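Beta-lactamase (Serratia marcescens, PDB 5GWA) probably hydrolyses beta-lactam antibiotics to substituted beta-amino acids as a class A extended-spectrum beta-lactamase, and is held here in a covalent complex with the inhibitor avibactam. Local coordinates at residues A[48-53]-A[114-119]; A[44-49]-A[155-160]; A[124-129]-A[141-146]. All blocks are in the same frame, centred on the assembly; numbering follows the deposited sequence.

Interaction 1. Residues A[48-53]-A[114-119]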
loop_
_atom_site.group_PDB
_atom_site.type_symbol
_atom_site.label_atom_id
_atom_site.label_comp_id
_atom_site.label_asym_id
_atom_site.label_seq_id
_atom_site.Cartn_x
_atom_site.Cartn_y
_atom_site.Cartn_z
ATOM N N THR A 48 -3.488 14.235 -1.988
ATOM C CA THR A 48 -4.224 15.261 -2.702
ATOM C C THR A 48 -3.324 16.019 -3.675
ATOM O O THR A 48 -3.811 16.469 -4.696
ATOM C CB THR A 48 -4.964 16.262 -1.794
ATOM O OG1 THR A 48 -4.016 17.001 -1.027
ATOM C CG2 THR A 48 -5.961 15.521 -0.880
ATOM N N TYR A 49 -2.013 15.987 -3.459
ATOM C CA TYR A 49 -1.128 16.669 -4.383
ATOM C C TYR A 49 -0.945 15.992 -5.703
ATOM O O TYR A 49 -0.322 16.572 -6.621
ATOM C CB TYR A 49 0.175 17.080 -3.724
ATOM C CG TYR A 49 1.291 16.045 -3.678
ATOM C CD1 TYR A 49 1.028 14.672 -3.684
ATOM C CD2 TYR A 49 2.620 16.454 -3.482
ATOM C CE1 TYR A 49 2.063 13.750 -3.576
ATOM C CE2 TYR A 49 3.656 15.534 -3.402
ATOM C CZ TYR A 49 3.367 14.175 -3.398
ATOM O OH TYR A 49 4.398 13.242 -3.268
ATOM N N LYS A 50 -1.533 14.827 -5.877
ATOM C CA LYS A 50 -1.507 14.145 -7.177
ATOM C C LYS A 50 -2.394 14.899 -8.176
ATOM O O LYS A 50 -2.250 14.730 -9.393
ATOM C CB LYS A 50 -1.928 12.685 -7.047
ATOM C CG LYS A 50 -0.910 11.873 -6.240
ATOM C CD LYS A 50 -1.476 10.536 -5.784
ATOM C CE LYS A 50 -0.496 9.844 -4.860
ATOM N NZ LYS A 50 -0.976 8.497 -4.466
ATOM N N PHE A 51 -3.362 15.661 -7.681
ATOM C CA PHE A 51 -4.104 16.588 -8.555
ATOM C C PHE A 51 -3.157 17.578 -9.203
ATOM O O PHE A 51 -3.137 17.751 -10.440
ATOM C CB PHE A 51 -5.214 17.292 -7.743
ATOM C CG PHE A 51 -5.864 18.441 -8.471
ATOM C CD1 PHE A 51 -6.600 18.200 -9.616
ATOM C CD2 PHE A 51 -5.748 19.731 -8.003
ATOM C CE1 PHE A 51 -7.235 19.229 -10.281
ATOM C CE2 PHE A 51 -6.349 20.779 -8.695
ATOM C CZ PHE A 51 -7.100 20.512 -9.834
ATOM N N HIS A 52 -2.325 18.189 -8.376
ATOM C CA HIS A 52 -1.423 19.253 -8.816
ATOM C C HIS A 52 -0.448 18.607 -9.804
ATOM O O HIS A 52 -0.113 19.173 -10.834
ATOM C CB HIS A 52 -0.641 19.798 -7.623
ATOM C CG HIS A 52 -1.502 20.304 -6.506
ATOM N ND1 HIS A 52 -2.368 19.477 -5.811
ATOM C CD2 HIS A 52 -1.543 21.494 -5.868
ATOM C CE1 HIS A 52 -2.965 20.170 -4.865
ATOM N NE2 HIS A 52 -2.485 21.392 -4.870
ATOM N N LEU A 53 0.042 17.422 -9.449
ATOM C CA LEU A 53 0.964 16.687 -10.327
ATOM C C LEU A 53 0.351 16.409 -11.705
ATOM O O LEU A 53 0.978 16.697 -12.746
ATOM C CB LEU A 53 1.346 15.381 -9.624
ATOM C CG LEU A 53 2.095 14.387 -10.491
ATOM C CD1 LEU A 53 3.408 14.955 -11.000
ATOM C CD2 LEU A 53 2.315 13.090 -9.738
ATOM N N ASN A 114 3.194 4.569 -6.834
ATOM C CA ASN A 114 4.246 4.361 -7.829
ATOM C C ASN A 114 3.988 5.195 -9.070
ATOM O O ASN A 114 4.910 5.811 -9.618
ATOM C CB ASN A 114 4.375 2.888 -8.169
ATOM C CG ASN A 114 5.062 2.102 -7.077
ATOM O OD1 ASN A 114 6.079 2.539 -6.515
ATOM N ND2 ASN A 114 4.480 0.979 -6.726
ATOM N N GLY A 115 2.726 5.241 -9.505
ATOM C CA GLY A 115 2.358 6.063 -10.663
ATOM C C GLY A 115 2.671 7.528 -10.401
ATOM O O GLY A 115 3.213 8.261 -11.267
ATOM N N CYS A 116 2.418 7.981 -9.183
ATOM C CA CYS A 116 2.735 9.335 -8.769
ATOM C C CYS A 116 4.233 9.632 -8.994
ATOM O O CYS A 116 4.612 10.592 -9.664
ATOM C CB CYS A 116 2.366 9.518 -7.301
ATOM S SG CYS A 116 2.877 11.076 -6.564
ATOM N N ASP A 117 5.084 8.774 -8.481
ATOM C CA ASP A 117 6.507 9.021 -8.563
ATOM C C ASP A 117 7.064 8.832 -9.957
ATOM O O ASP A 117 7.966 9.578 -10.350
ATOM C CB ASP A 117 7.261 8.209 -7.504
ATOM C CG ASP A 117 7.021 8.724 -6.088
ATOM O OD1 ASP A 117 6.274 9.717 -5.850
ATOM O OD2 ASP A 117 7.596 8.111 -5.177
ATOM N N ILE A 118 6.495 7.915 -10.730
ATOM C CA ILE A 118 6.835 7.772 -12.171
ATOM C C ILE A 118 6.541 9.086 -12.918
ATOM O O ILE A 118 7.385 9.623 -13.658
ATOM C CB ILE A 118 6.023 6.620 -12.814
ATOM C CG1 ILE A 118 6.560 5.264 -12.339
ATOM C CG2 ILE A 118 6.075 6.698 -14.328
ATOM C CD1 ILE A 118 5.604 4.138 -12.602
ATOM N N LEU A 119 5.418 9.700 -12.581
ATOM C CA LEU A 119 5.028 10.957 -13.203
ATOM C C LEU A 119 5.853 12.144 -12.700
ATOM O O LEU A 119 6.173 13.030 -13.507
ATOM C CB LEU A 119 3.511 11.191 -13.029
ATOM C CG LEU A 119 2.591 10.218 -13.792
ATOM C CD1 LEU A 119 1.142 10.438 -13.428
ATOM C CD2 LEU A 119 2.780 10.283 -15.311
#

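Interaction 2. Residues A[44-49]-A[155-160]. With NXL ((2S,5R)-1-formyl-5-[(sulfooxy)amino]piperidine-2-carboxamide), chain B.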
loop_
_atom_site.group_PDB
_atom_site.type_symbol
_atom_site.label_atom_id
_atom_site.label_comp_id
_atom_site.label_asym_id
_atom_site.label_seq_id
_atom_site.Cartn_x
_atom_site.Cartn_y
_atom_site.Cartn_z
ATOM N N PRO A 44 -0.912 19.081 5.807
ATOM C CA PRO A 44 -0.227 18.149 4.955
ATOM C C PRO A 44 -1.171 17.595 3.898
ATOM O O PRO A 44 -2.291 17.184 4.214
ATOM C CB PRO A 44 0.253 17.077 5.931
ATOM C CG PRO A 44 -0.700 17.158 7.072
ATOM C CD PRO A 44 -1.065 18.598 7.188
ATOM N N MET A 45 -0.732 17.655 2.655
ATOM C CA MET A 45 -1.605 17.306 1.525
ATOM C C MET A 45 -1.802 15.785 1.344
ATOM O O MET A 45 -2.858 15.355 0.830
ATOM C CB MET A 45 -1.067 17.903 0.226
ATOM C CG MET A 45 -1.240 19.384 0.151
ATOM S SD MET A 45 -0.864 20.062 -1.464
ATOM C CE MET A 45 0.916 20.054 -1.446
ATOM N N GLN A 46 -0.764 15.003 1.651
ATOM C CA GLN A 46 -0.618 13.590 1.265
ATOM C C GLN A 46 -1.063 13.444 -0.185
ATOM O O GLN A 46 -0.673 14.280 -1.010
ATOM C CB GLN A 46 -1.392 12.709 2.201
ATOM C CG GLN A 46 -0.692 12.425 3.500
ATOM C CD GLN A 46 0.505 11.521 3.335
ATOM O OE1 GLN A 46 0.804 11.039 2.246
ATOM N NE2 GLN A 46 1.252 11.323 4.444
ATOM N N SER A 47 -1.932 12.498 -0.490
ATOM C CA SER A 47 -2.177 12.145 -1.888
ATOM C C SER A 47 -2.958 13.204 -2.655
ATOM O O SER A 47 -3.003 13.116 -3.890
ATOM C CB SER A 47 -2.924 10.824 -2.044
ATOM O OG SER A 47 -2.125 9.684 -1.713
ATOM N N THR A 48 -3.488 14.235 -1.988
ATOM C CA THR A 48 -4.224 15.261 -2.702
ATOM C C THR A 48 -3.324 16.019 -3.675
ATOM O O THR A 48 -3.811 16.469 -4.696
ATOM C CB THR A 48 -4.964 16.262 -1.794
ATOM O OG1 THR A 48 -4.016 17.001 -1.027
ATOM C CG2 THR A 48 -5.961 15.521 -0.880
ATOM N N TYR A 49 -2.013 15.987 -3.459
ATOM C CA TYR A 49 -1.128 16.669 -4.383
ATOM C C TYR A 49 -0.945 15.992 -5.703
ATOM O O TYR A 49 -0.322 16.572 -6.621
ATOM C CB TYR A 49 0.175 17.080 -3.724
ATOM C CG TYR A 49 1.291 16.045 -3.678
ATOM C CD1 TYR A 49 1.028 14.672 -3.684
ATOM C CD2 TYR A 49 2.620 16.454 -3.482
ATOM C CE1 TYR A 49 2.063 13.750 -3.576
ATOM C CE2 TYR A 49 3.656 15.534 -3.402
ATOM C CZ TYR A 49 3.367 14.175 -3.398
ATOM O OH TYR A 49 4.398 13.242 -3.268
ATOM N N ASN A 155 7.996 13.009 9.340
ATOM C CA ASN A 155 7.860 14.448 9.215
ATOM C C ASN A 155 7.790 14.940 7.756
ATOM O O ASN A 155 7.336 16.051 7.469
ATOM C CB ASN A 155 9.038 15.115 9.930
ATOM C CG ASN A 155 9.127 16.584 9.640
ATOM O OD1 ASN A 155 8.286 17.367 10.084
ATOM N ND2 ASN A 155 10.100 16.960 8.822
ATOM N N VAL A 156 8.270 14.126 6.822
ATOM C CA VAL A 156 8.450 14.608 5.453
ATOM C C VAL A 156 7.117 15.037 4.814
ATOM O O VAL A 156 7.054 15.999 4.037
ATOM C CB VAL A 156 9.142 13.562 4.574
ATOM C CG1 VAL A 156 9.243 14.056 3.142
ATOM C CG2 VAL A 156 10.527 13.216 5.126
ATOM N N GLN A 157 6.034 14.388 5.211
ATOM C CA GLN A 157 4.695 14.773 4.720
ATOM C C GLN A 157 4.315 16.233 4.983
ATOM O O GLN A 157 3.556 16.813 4.241
ATOM C CB GLN A 157 3.590 13.862 5.281
ATOM C CG GLN A 157 3.422 13.933 6.794
ATOM C CD GLN A 157 2.561 12.816 7.321
ATOM O OE1 GLN A 157 1.378 12.714 6.970
ATOM N NE2 GLN A 157 3.075 12.110 8.317
ATOM N N TYR A 158 4.808 16.819 6.079
ATOM C CA TYR A 158 4.455 18.176 6.394
ATOM C C TYR A 158 5.143 19.178 5.439
ATOM O O TYR A 158 4.735 20.346 5.378
ATOM C CB TYR A 158 4.743 18.510 7.878
ATOM C CG TYR A 158 3.889 17.734 8.861
ATOM C CD1 TYR A 158 2.667 18.224 9.282
ATOM C CD2 TYR A 158 4.332 16.528 9.372
ATOM C CE1 TYR A 158 1.884 17.519 10.203
ATOM C CE2 TYR A 158 3.572 15.814 10.268
ATOM C CZ TYR A 158 2.339 16.312 10.660
ATOM O OH TYR A 158 1.610 15.605 11.581
ATOM N N THR A 159 6.165 18.734 4.697
ATOM C CA THR A 159 6.779 19.618 3.714
ATOM C C THR A 159 5.942 19.800 2.468
ATOM O O THR A 159 6.171 20.727 1.681
ATOM C CB THR A 159 8.207 19.195 3.321
ATOM O OG1 THR A 159 8.193 17.974 2.570
ATOM C CG2 THR A 159 9.057 19.012 4.544
ATOM N N ASN A 160 5.009 18.879 2.249
ATOM C CA ASN A 160 4.028 18.990 1.183
ATOM C C ASN A 160 2.732 19.548 1.768
ATOM O O ASN A 160 1.826 18.801 2.142
ATOM C CB ASN A 160 3.726 17.632 0.574
ATOM C CG ASN A 160 4.851 17.087 -0.254
ATOM O OD1 ASN A 160 5.541 17.815 -0.958
ATOM N ND2 ASN A 160 4.996 15.797 -0.243
HETATM O OAC NXL B . -2.604 10.036 0.485
HETATM C CAN NXL B . -2.306 9.225 -0.385
HETATM N N NXL B . -1.953 8.037 -0.177
HETATM C CAJ NXL B . -1.918 7.062 -1.247
HETATM C CA NXL B . -1.736 7.582 1.189
HETATM C C NXL B . -0.335 7.198 1.520
HETATM O O NXL B . 0.530 7.128 0.666
HETATM N NAA NXL B . -0.144 6.802 2.782
HETATM C CB NXL B . -2.671 6.435 1.473
HETATM C CAH NXL B . -2.683 5.392 0.381
HETATM C CAO NXL B . -2.963 6.003 -0.985
HETATM N NAK NXL B . -4.325 6.528 -1.215
HETATM O OAL NXL B . -5.019 6.854 -0.145
HETATM S SAR NXL B . -6.144 7.867 -0.382
HETATM O OAD NXL B . -7.308 7.049 -0.522
HETATM O OAE NXL B . -6.463 8.739 0.693
HETATM O OAG NXL B . -5.536 8.862 -1.525
HETATM O O HOH W 1 1.770 15.364 2.626
#

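Interaction 3. Residues A[124-129]-A[141-146]. With NA (sodium ion), chain P; NA (sodium ion), chain Y; SO4 (sulfate ion), chain F.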
loop_
_atom_site.group_PDB
_atom_site.type_symbol
_atom_site.label_atom_id
_atom_site.label_comp_id
_atom_site.label_asym_id
_atom_site.label_seq_id
_atom_site.Cartn_x
_atom_site.Cartn_y
_atom_site.Cartn_z
ATOM N N GLY A 124 9.807 16.131 -14.376
ATOM C CA GLY A 124 11.084 16.745 -14.034
ATOM C C GLY A 124 11.306 17.077 -12.571
ATOM O O GLY A 124 12.349 17.634 -12.210
ATOM N N GLY A 125 10.451 16.534 -11.695
ATOM C CA GLY A 125 10.663 16.553 -10.251
ATOM C C GLY A 125 9.637 17.383 -9.486
ATOM O O GLY A 125 8.816 18.080 -10.081
ATOM N N THR A 126 9.708 17.322 -8.157
ATOM C CA THR A 126 8.775 18.038 -7.300
ATOM C C THR A 126 8.916 19.550 -7.508
ATOM O O THR A 126 7.902 20.249 -7.542
ATOM C CB THR A 126 8.972 17.713 -5.810
ATOM O OG1 THR A 126 10.337 17.876 -5.437
ATOM C CG2 THR A 126 8.566 16.259 -5.493
ATOM N N ASN A 127 10.151 20.039 -7.708
ATOM C CA ASN A 127 10.331 21.491 -7.897
ATOM C C ASN A 127 9.667 22.016 -9.142
ATOM O O ASN A 127 9.081 23.093 -9.094
ATOM C CB ASN A 127 11.811 21.942 -7.845
ATOM C CG ASN A 127 11.952 23.455 -7.892
ATOM O OD1 ASN A 127 12.491 24.014 -8.865
ATOM N ND2 ASN A 127 11.377 24.133 -6.899
ATOM N N LYS A 128 9.649 21.231 -10.216
ATOM C CA LYS A 128 8.937 21.611 -11.432
ATOM C C LYS A 128 7.454 21.791 -11.125
ATOM O O LYS A 128 6.808 22.723 -11.604
ATOM C CB LYS A 128 9.122 20.556 -12.525
ATOM C CG LYS A 128 8.375 20.850 -13.815
ATOM C CD LYS A 128 9.193 21.809 -14.651
ATOM C CE LYS A 128 10.580 21.249 -14.923
ATOM N NZ LYS A 128 11.442 22.226 -15.655
ATOM N N VAL A 129 6.895 20.886 -10.324
ATOM C CA VAL A 129 5.465 20.928 -10.115
ATOM C C VAL A 129 5.093 22.069 -9.156
ATOM O O VAL A 129 4.133 22.797 -9.374
ATOM C CB VAL A 129 4.966 19.570 -9.551
ATOM C CG1 VAL A 129 3.476 19.666 -9.265
ATOM C CG2 VAL A 129 5.263 18.453 -10.551
ATOM N N ILE A 141 0.970 26.949 -1.530
ATOM C CA ILE A 141 1.118 25.522 -1.770
ATOM C C ILE A 141 2.606 25.209 -1.856
ATOM O O ILE A 141 3.334 25.884 -2.608
ATOM C CB ILE A 141 0.418 25.078 -3.076
ATOM C CG1 ILE A 141 -1.079 25.411 -3.018
ATOM C CG2 ILE A 141 0.596 23.573 -3.310
ATOM C CD1 ILE A 141 -1.872 25.163 -4.271
ATOM N N SER A 142 3.027 24.150 -1.174
ATOM C CA SER A 142 4.425 23.725 -1.155
ATOM C C SER A 142 4.511 22.280 -1.597
ATOM O O SER A 142 3.946 21.400 -0.943
ATOM C CB SER A 142 5.014 23.891 0.235
ATOM O OG SER A 142 6.315 23.330 0.318
ATOM N N ILE A 143 5.236 22.032 -2.683
ATOM C CA ILE A 143 5.453 20.668 -3.184
ATOM C C ILE A 143 6.950 20.393 -3.153
ATOM O O ILE A 143 7.723 20.972 -3.954
ATOM C CB ILE A 143 4.814 20.465 -4.568
ATOM C CG1 ILE A 143 3.287 20.648 -4.469
ATOM C CG2 ILE A 143 5.203 19.128 -5.199
ATOM C CD1 ILE A 143 2.555 20.817 -5.774
ATOM N N LYS A 144 7.328 19.449 -2.291
ATOM C CA LYS A 144 8.727 19.225 -1.956
ATOM C C LYS A 144 9.168 17.764 -2.026
ATOM O O LYS A 144 10.357 17.498 -2.015
ATOM C CB LYS A 144 8.999 19.786 -0.587
ATOM C CG LYS A 144 8.817 21.295 -0.505
ATOM C CD LYS A 144 9.840 22.081 -1.279
ATOM C CE LYS A 144 9.379 23.535 -1.406
ATOM N NZ LYS A 144 10.453 24.391 -1.979
ATOM N N ALA A 145 8.247 16.832 -1.820
ATOM C CA ALA A 145 8.680 15.443 -1.596
ATOM C C ALA A 145 7.813 14.489 -2.390
ATOM O O ALA A 145 6.606 14.618 -2.429
ATOM C CB ALA A 145 8.582 15.064 -0.148
ATOM N N THR A 146 8.445 13.482 -2.942
ATOM C CA THR A 146 7.752 12.424 -3.665
ATOM C C THR A 146 7.115 11.469 -2.660
ATOM O O THR A 146 7.311 11.601 -1.458
ATOM C CB THR A 146 8.727 11.595 -4.508
ATOM O OG1 THR A 146 9.691 10.991 -3.638
ATOM C CG2 THR A 146 9.431 12.442 -5.552
HETATM NA NA NA P . 12.260 19.753 -10.336
HETATM NA NA NA Y . 10.743 20.379 -4.624
HETATM S S SO4 F . 13.303 23.233 -12.469
HETATM O O1 SO4 F . 13.596 24.573 -11.889
HETATM O O2 SO4 F . 14.357 22.729 -13.382
HETATM O O3 SO4 F . 13.190 22.259 -11.325
HETATM O O4 SO4 F . 12.027 23.314 -13.199
HETATM O O HOH W 2 11.906 15.787 -4.342
HETATM O O HOH W 3 10.011 22.855 -4.548
HETATM O O HOH W 4 12.889 18.761 -7.761
#

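Interaction 1. Residues A[48-53]-A[114-119]
Cys116 SG stands anti to its backbone N (chi1 173°) and Leu53 CG takes the same course, and these two torsions send the thiol and the isobutyl group into the space between helix 49-63 and helix 113-123. They meet there with Leu53 CD2 3.8 Å from Cys116 SG. The same methyl lies 3.4 Å from Cys116 O and 4.0 Å from Leu119 CB, so CD2 bridges Cys116 and Leu119, residues about one turn apart. Lys50 flanks the thiol with its aliphatic part: the chain is extended beyond CG, and it runs past Cys116 with CG 3.9 Å from SG and CE 3.8 Å from CB. Tyr49 also meets the thiol, its ring carbon CE1 4.1 Å from Cys116 SG. This is a sulfur-aromatic contact of oblique geometry, the sulfur lying 53° off the ring normal. The short helix segments approach to 10.7 Å between axes at an angle of 36°, a distance bridged by Leu53, Lys50 and Tyr49 meeting Cys116 and Leu119. Lys50 NZ passes beyond the apolar layer to hydrogen-bond Ser47 OG, Ser111 OG and Asn113 OD1, while Tyr49 OH bonds Ala145 O. Ile103, Ile104 and Thr107 of helix 100-109 also pack on Leu119. Ser47, just before the helix, and Lys50 in its first turn fit the SxxK pattern, consistent with the helical domain of class A beta-lactamases, where the SxxK helix packs beside the helix following the second serine, here Ser111.

Interaction 2. Residues A[44-49]-A[155-160]
Met45 N donates to Asn160 O at 2.8 Å, the shortest direct polar bond across the contact and a nearly straight one (169° at the hydrogen). Pro44 CA adds a weak, supplementary C-H...O contact to the same oxygen, with CA 3.5 Å from Asn160 O. Next along the chain, Gln46 N donates a hydrogen bond to a water at 2.7 Å, which in turn donates to Gln157 O at 2.8 Å and bridges the two backbones. The Gln46 side chain, bent at chi2 (-70°), swings its amide back so that NE2 donates to Gln157 OE1 at 2.9 Å. That donor stands above the acceptor's carbonyl plane, 70° out of it, while the bond lies close to the plane of Gln46's own amide. Gln157 NE2 bonds Trp154 O, and the residue shares a sodium site with Met150, Ala153 and Trp154. Asn160 lays its amide obliquely by the Tyr49 ring, ND2 3.4 Å from CE2. Pro44 CG packs beside the Tyr158 ring. Further along 44-49, Ser47 OG is covalently joined to avibactam CAN (1.4 Å), and Ser47 N makes a weak bond to the inhibitor's OAC. One direct backbone bond, a water bridge and an amide-amide bond thus join Omega-loop residues 155-160 to 44-46, immediately before the carbamoylated serine.

Interaction 3. Residues A[124-129]-A[141-146]
A sodium site at the first turn of helix 126-135 marks the junction where Thr126 packs against the extended chain 143-146. Thr126 OG1, set between the backbone N and carbonyl carbon (chi1 51°), binds the ion at 2.7 Å. It also touches a water at 2.8 Å that donates a longer bond to Lys144 O. A second water, bound to the same ion, collects three partners, each at 3.0 Å: it accepts from Asn127 ND2 and from Lys144 NZ, and donates to Ile143 O. The polar link across the contact is therefore largely carried by solvent and ion. The remaining contacts are van der Waals. Thr126 CG2 rests against the Ala145-Thr146 peptide, 3.7 Å from Ala145 C, and meets the methyl of Thr146, while deeper in the protein the side chains of Val129 and Ile143 cross, with CG1 of the valine 3.8 Å from CD1 of the isoleucine. Phe120 of the preceding helix backs both Thr126 and Val129. Beside Gly124 another sodium is held by Gly124 O, a water and a sulfate probably from the crystallisation liquor. Gly124, with its positive phi, is the C-prime residue of a Schellman motif, and Gly125 follows as the next N-cap: a tight helix-to-helix turn in the helical domain, laid on the segment that leads from strand 141-142 to the N-cap Thr146 of helix 147-151.

Tyr49 joins all three contacts: its ring takes part in interactions 1 and 2, and its OH lies 2.7 Å from Ala145 O of interaction 3, a probable hydrogen bond. Interaction 3 is nested in the chain loop closed by interaction 2, and a probable hydrogen bond between Asn160 OD1 and Lys144 N, at 2.8 Å, ties the two. His52 CB packs on Ile143 CD1 at 3.8 Å, bringing helix 49-63 of interaction 1 against interaction 3. The centres are 10 to 12 Å apart. Interactions 1 and 2 reach avibactam, through Lys50 (side chain about 4 Å from it) and acylated Ser47, whereas the side chain of Thr146 in interaction 3 stays about 11 Å from the inhibitor.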